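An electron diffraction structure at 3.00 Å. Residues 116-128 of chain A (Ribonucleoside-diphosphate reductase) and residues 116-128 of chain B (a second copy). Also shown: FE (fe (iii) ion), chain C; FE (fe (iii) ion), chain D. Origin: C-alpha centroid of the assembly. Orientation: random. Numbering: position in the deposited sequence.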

# COMPACT_ATOMS: atom_id res chain seq x y z
N VAL A 116 -2.36 3.27 9.68
CA VAL A 116 -2.72 2.38 8.58
C VAL A 116 -2.55 3.10 7.24
O VAL A 116 -2.12 2.50 6.25
N ILE A 117 -2.87 4.39 7.20
CA ILE A 117 -2.77 5.14 5.95
C ILE A 117 -1.32 5.24 5.50
O ILE A 117 -1.01 5.07 4.31
N TYR A 118 -0.40 5.52 6.43
CA TYR A 118 1.01 5.61 6.04
C TYR A 118 1.63 4.24 5.85
O TYR A 118 2.29 3.99 4.84
N LEU A 119 1.43 3.33 6.81
CA LEU A 119 1.98 1.98 6.68
C LEU A 119 1.52 1.30 5.40
O LEU A 119 2.21 0.43 4.87
N GLU A 120 0.35 1.70 4.89
CA GLU A 120 -0.10 1.18 3.61
C GLU A 120 0.59 1.89 2.45
O GLU A 120 0.79 1.28 1.39
N GLN A 121 0.97 3.16 2.62
CA GLN A 121 1.86 3.79 1.65
C GLN A 121 3.31 3.38 1.89
O GLN A 121 4.08 3.19 0.94
N PHE A 122 3.69 3.24 3.16
CA PHE A 122 5.06 2.89 3.51
C PHE A 122 5.50 1.59 2.84
O PHE A 122 6.70 1.37 2.62
N ALA A 123 4.54 0.72 2.50
CA ALA A 123 4.83 -0.46 1.70
C ALA A 123 4.78 -0.18 0.20
O ALA A 123 5.40 -0.92 -0.57
N PHE A 124 4.05 0.85 -0.23
CA PHE A 124 3.98 1.17 -1.65
C PHE A 124 5.32 1.66 -2.17
O PHE A 124 5.70 1.35 -3.31
N GLU A 125 6.06 2.41 -1.35
CA GLU A 125 7.41 2.79 -1.74
C GLU A 125 8.35 1.59 -1.69
O GLU A 125 9.29 1.51 -2.48
N GLU A 126 8.09 0.63 -0.80
CA GLU A 126 8.91 -0.58 -0.74
C GLU A 126 8.71 -1.43 -1.98
O GLU A 126 9.68 -1.88 -2.60
N ALA A 127 7.46 -1.68 -2.36
CA ALA A 127 7.19 -2.43 -3.59
C ALA A 127 7.69 -1.68 -4.81
O ALA A 127 8.10 -2.30 -5.80
N LYS A 128 7.67 -0.34 -4.77
CA LYS A 128 8.24 0.44 -5.86
C LYS A 128 9.77 0.34 -5.87
O LYS A 128 10.38 0.45 -6.94
N VAL B 116 0.43 -9.26 -4.90
CA VAL B 116 0.74 -8.52 -3.68
C VAL B 116 1.25 -7.12 -4.03
O VAL B 116 0.95 -6.15 -3.34
N ILE B 117 2.03 -7.01 -5.11
CA ILE B 117 2.58 -5.71 -5.49
C ILE B 117 1.47 -4.75 -5.89
O ILE B 117 1.49 -3.57 -5.51
N TYR B 118 0.49 -5.22 -6.66
CA TYR B 118 -0.59 -4.33 -7.07
C TYR B 118 -1.59 -4.13 -5.93
O TYR B 118 -1.97 -2.99 -5.63
N LEU B 119 -2.04 -5.22 -5.30
CA LEU B 119 -2.99 -5.10 -4.19
C LEU B 119 -2.45 -4.20 -3.09
O LEU B 119 -3.23 -3.59 -2.35
N GLU B 120 -1.13 -4.10 -2.97
CA GLU B 120 -0.54 -3.17 -2.02
C GLU B 120 -0.55 -1.74 -2.56
O GLU B 120 -0.63 -0.79 -1.78
N GLN B 121 -0.46 -1.57 -3.89
CA GLN B 121 -0.73 -0.26 -4.47
C GLN B 121 -2.22 -0.01 -4.58
O GLN B 121 -2.69 1.12 -4.38
N PHE B 122 -2.99 -1.05 -4.91
CA PHE B 122 -4.43 -0.91 -5.08
C PHE B 122 -5.09 -0.33 -3.84
O PHE B 122 -6.16 0.28 -3.94
N ALA B 123 -4.47 -0.50 -2.67
CA ALA B 123 -4.92 0.16 -1.46
C ALA B 123 -4.34 1.56 -1.29
O ALA B 123 -4.93 2.39 -0.60
N PHE B 124 -3.19 1.83 -1.92
CA PHE B 124 -2.59 3.16 -1.81
C PHE B 124 -3.44 4.21 -2.51
O PHE B 124 -3.55 5.34 -2.04
N GLU B 125 -4.04 3.84 -3.64
CA GLU B 125 -4.99 4.75 -4.28
C GLU B 125 -6.27 4.87 -3.46
O GLU B 125 -6.89 5.94 -3.46
N GLU B 126 -6.66 3.81 -2.75
CA GLU B 126 -7.84 3.89 -1.90
C GLU B 126 -7.62 4.83 -0.73
O GLU B 126 -8.46 5.69 -0.43
N ALA B 127 -6.49 4.67 -0.03
CA ALA B 127 -6.17 5.59 1.06
C ALA B 127 -5.98 7.01 0.56
O ALA B 127 -6.27 7.97 1.27
N LYS B 128 -5.48 7.16 -0.67
CA LYS B 128 -5.37 8.48 -1.27
C LYS B 128 -6.75 9.05 -1.62
O LYS B 128 -6.93 10.27 -1.62

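The apolar centre of this contact is an aromatic pair that meets its own copy across an exact two-fold axis. F124(A) and F124(B) both adopt chi1 near 172° (t) with chi2 at 64°, and although their CA-to-CB bonds point sideways, this conformation brings the rings together. Their centroids lie 4.3 Å apart with the planes inclined by only 15°, which defines an offset stack; the closest atoms are CE2 of F124(A) and CE2 of F124(B), at 3.4 Å. F124(A) has 87 Å² covered by the opposing stretch and F124(B) 88 Å², together 175 of the 605 Å² buried in total.

The helices that carry these rings approach to 8.8 Å between axes, and their N-to-C directions differ by 136°, so they run roughly antiparallel but steeply crossed. The register is read from the CA pairs: the CA atoms of Q121(A) and F124(B) are 5.7 Å apart, those of I117(A) and A127(B) 6.0 Å, and the symmetry repeats both pairs. Q121(A), with chi1 and chi2 both t, lays its aliphatic portion against the partner ring, CG of Q121(A) lying 3.4 Å from CE1 of F124(B). This approach is oblique to the ring.

Farther along, the small side chain of A127(A) points toward the other helix. CB of A127(A) lies 4.2 Å from CG2 of I117(B), whose CA-to-CB bond points sideways and whose rotamer is m,t. The reciprocal pair, CG2 of I117(A) and CB of A127(B), is also at 4.2 Å, an ordinary apolar contact.

The polar component is E120(A) with its copy E120(B), and it is deeply inserted. In each, the CA-to-CB bond points sideways, but chi1 at -169° (t), chi2 at -83° (m) and chi3 at -46° bring the carboxylate nearer the partner. As a knob, E120(A) sits among E120(B), A123(B), F124(B) and A127(B). Its OE2 is 3.2 Å from CB of A123(B), a residue that also points toward the partner, and its OE1 is 3.6 Å from CB of A127(B). OE1 also lies at the edge of the F124(B) ring, near its plane.

Proximity here does not amount to hydrogen bonding. OE2 of E120(A) is 2.6 Å from N of F124(B), but the angle is poor, and that amide instead makes a weak bond to O of Q121(B) at 2.6 Å. The same OE2 lies 2.7 Å from O of E120(B), a meeting of two acceptors, while the two carboxylates place like charges close together, OE2 of E120(A) to OE2 of E120(B) being 3.9 Å. No hydrogen bond crosses between the stretches.

Outside the contact, Y118(A), L119(A) and F122(A) point away from the partner, as do their copies in chain B. E126(A) and E126(B), both m,m, start sideways but their ends lead away to iron: OE2 of E126(A) binds FE of chain C at 2.0 Å, and OE2 of E126(B) binds FE of chain D at 2.0 Å, each metal having further ligands elsewhere in the structure.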

# COMPACT_ATOMS: atom_id res chain seq x y z
CB VAL A 116 -4.16 1.86 8.76
CG1 VAL A 116 -4.58 1.02 7.56
CG2 VAL A 116 -4.27 1.04 10.04
CB ILE A 117 -3.42 6.52 6.10
CG1 ILE A 117 -4.93 6.39 6.28
CG2 ILE A 117 -3.12 7.39 4.88
CD1 ILE A 117 -5.63 7.70 6.55
CB TYR A 118 1.81 6.41 7.08
CG TYR A 118 3.26 6.54 6.68
CD1 TYR A 118 3.66 7.49 5.75
CD2 TYR A 118 4.23 5.71 7.23
CE1 TYR A 118 4.99 7.61 5.38
CE2 TYR A 118 5.56 5.83 6.86
CZ TYR A 118 5.93 6.78 5.94
OH TYR A 118 7.25 6.90 5.57
CB LEU A 119 1.60 1.13 7.89
CG LEU A 119 2.49 1.30 9.11
CD1 LEU A 119 1.91 0.54 10.29
CD2 LEU A 119 3.89 0.81 8.80
CB GLU A 120 -1.62 1.31 3.52
CG GLU A 120 -2.24 0.57 2.37
CD GLU A 120 -2.18 1.39 1.11
OE1 GLU A 120 -2.50 2.59 1.18
OE2 GLU A 120 -1.78 0.83 0.07
CB GLN A 121 1.75 5.31 1.71
CG GLN A 121 2.80 6.01 0.84
CD GLN A 121 3.01 7.46 1.21
OE1 GLN A 121 2.80 7.86 2.35
NE2 GLN A 121 3.44 8.26 0.24
CB PHE A 122 5.19 2.79 5.03
CG PHE A 122 6.40 2.05 5.50
CD1 PHE A 122 7.66 2.61 5.39
CD2 PHE A 122 6.28 0.80 6.07
CE1 PHE A 122 8.77 1.93 5.83
CE2 PHE A 122 7.38 0.12 6.51
CZ PHE A 122 8.63 0.68 6.39
CB ALA A 123 3.84 -1.58 2.04
CB PHE A 124 2.89 2.21 -1.90
CG PHE A 124 2.87 2.73 -3.31
CD1 PHE A 124 2.59 1.89 -4.37
CD2 PHE A 124 3.13 4.07 -3.57
CE1 PHE A 124 2.58 2.37 -5.67
CE2 PHE A 124 3.12 4.55 -4.86
CZ PHE A 124 2.84 3.70 -5.91
CB GLU A 125 7.91 3.91 -0.83
CG GLU A 125 7.07 5.18 -0.92
CD GLU A 125 7.54 6.27 0.02
OE1 GLU A 125 8.40 5.99 0.88
OE2 GLU A 125 7.04 7.41 -0.10
CB GLU A 126 8.59 -1.38 0.52
CG GLU A 126 8.92 -0.67 1.82
CD GLU A 126 10.39 -0.36 1.99
OE1 GLU A 126 11.22 -1.05 1.36
OE2 GLU A 126 10.73 0.57 2.75
CB ALA A 127 5.69 -2.72 -3.71
CB LYS A 128 7.80 1.90 -5.74
CG LYS A 128 8.19 2.79 -6.90
CD LYS A 128 7.32 4.03 -6.97
CE LYS A 128 7.29 4.78 -5.65
NZ LYS A 128 8.64 5.27 -5.25
CB VAL B 116 1.76 -9.30 -2.82
CG1 VAL B 116 2.18 -8.48 -1.61
CG2 VAL B 116 1.18 -10.63 -2.39
CB ILE B 117 3.63 -5.88 -6.61
CG1 ILE B 117 4.85 -6.63 -6.08
CG2 ILE B 117 4.04 -4.53 -7.17
CD1 ILE B 117 5.87 -6.94 -7.15
CB TYR B 118 -1.31 -4.87 -8.31
CG TYR B 118 -2.43 -3.95 -8.75
CD1 TYR B 118 -2.15 -2.80 -9.49
CD2 TYR B 118 -3.75 -4.21 -8.42
CE1 TYR B 118 -3.17 -1.95 -9.89
CE2 TYR B 118 -4.77 -3.37 -8.82
CZ TYR B 118 -4.47 -2.24 -9.56
OH TYR B 118 -5.48 -1.40 -9.96
CB LEU B 119 -3.32 -6.47 -3.62
CG LEU B 119 -4.40 -7.25 -4.37
CD1 LEU B 119 -4.52 -8.65 -3.82
CD2 LEU B 119 -5.73 -6.51 -4.25
CB GLU B 120 0.87 -3.63 -1.66
CG GLU B 120 1.49 -2.92 -0.50
CD GLU B 120 2.11 -1.62 -0.92
OE1 GLU B 120 2.81 -1.62 -1.95
OE2 GLU B 120 1.86 -0.60 -0.25
CB GLN B 121 -0.08 -0.13 -5.85
CG GLN B 121 -0.49 1.16 -6.56
CD GLN B 121 -0.25 1.12 -8.06
OE1 GLN B 121 -0.25 0.05 -8.67
NE2 GLN B 121 -0.04 2.28 -8.65
CB PHE B 122 -5.02 -2.28 -5.44
CG PHE B 122 -6.50 -2.37 -5.25
CD1 PHE B 122 -7.37 -1.72 -6.10
CD2 PHE B 122 -7.02 -3.13 -4.22
CE1 PHE B 122 -8.74 -1.81 -5.92
CE2 PHE B 122 -8.38 -3.23 -4.04
CZ PHE B 122 -9.24 -2.57 -4.89
CB ALA B 123 -4.57 -0.69 -0.23
CB PHE B 124 -1.17 3.14 -2.37
CG PHE B 124 -0.54 4.50 -2.47
CD1 PHE B 124 -0.29 5.25 -1.33
CD2 PHE B 124 -0.20 5.04 -3.70
CE1 PHE B 124 0.28 6.50 -1.42
CE2 PHE B 124 0.37 6.29 -3.79
CZ PHE B 124 0.61 7.02 -2.65
CB GLU B 125 -5.28 4.27 -5.70
CG GLU B 125 -4.04 4.23 -6.59
CD GLU B 125 -4.33 3.70 -7.98
OE1 GLU B 125 -5.44 3.19 -8.21
OE2 GLU B 125 -3.44 3.80 -8.85
CB GLU B 126 -8.24 2.49 -1.41
CG GLU B 126 -8.64 1.53 -2.51
CD GLU B 126 -9.88 1.97 -3.27
OE1 GLU B 126 -10.68 2.74 -2.71
OE2 GLU B 126 -10.05 1.53 -4.42
CB ALA B 127 -4.93 5.11 1.81
CB LYS B 128 -4.47 8.43 -2.51
CG LYS B 128 -4.15 9.78 -3.13
CD LYS B 128 -2.90 9.70 -3.99
CE LYS B 128 -2.99 8.59 -5.02
NZ LYS B 128 -4.11 8.80 -5.98
FE FE C . 12.17 1.53 3.82
FE FE D . -11.28 1.23 -6.02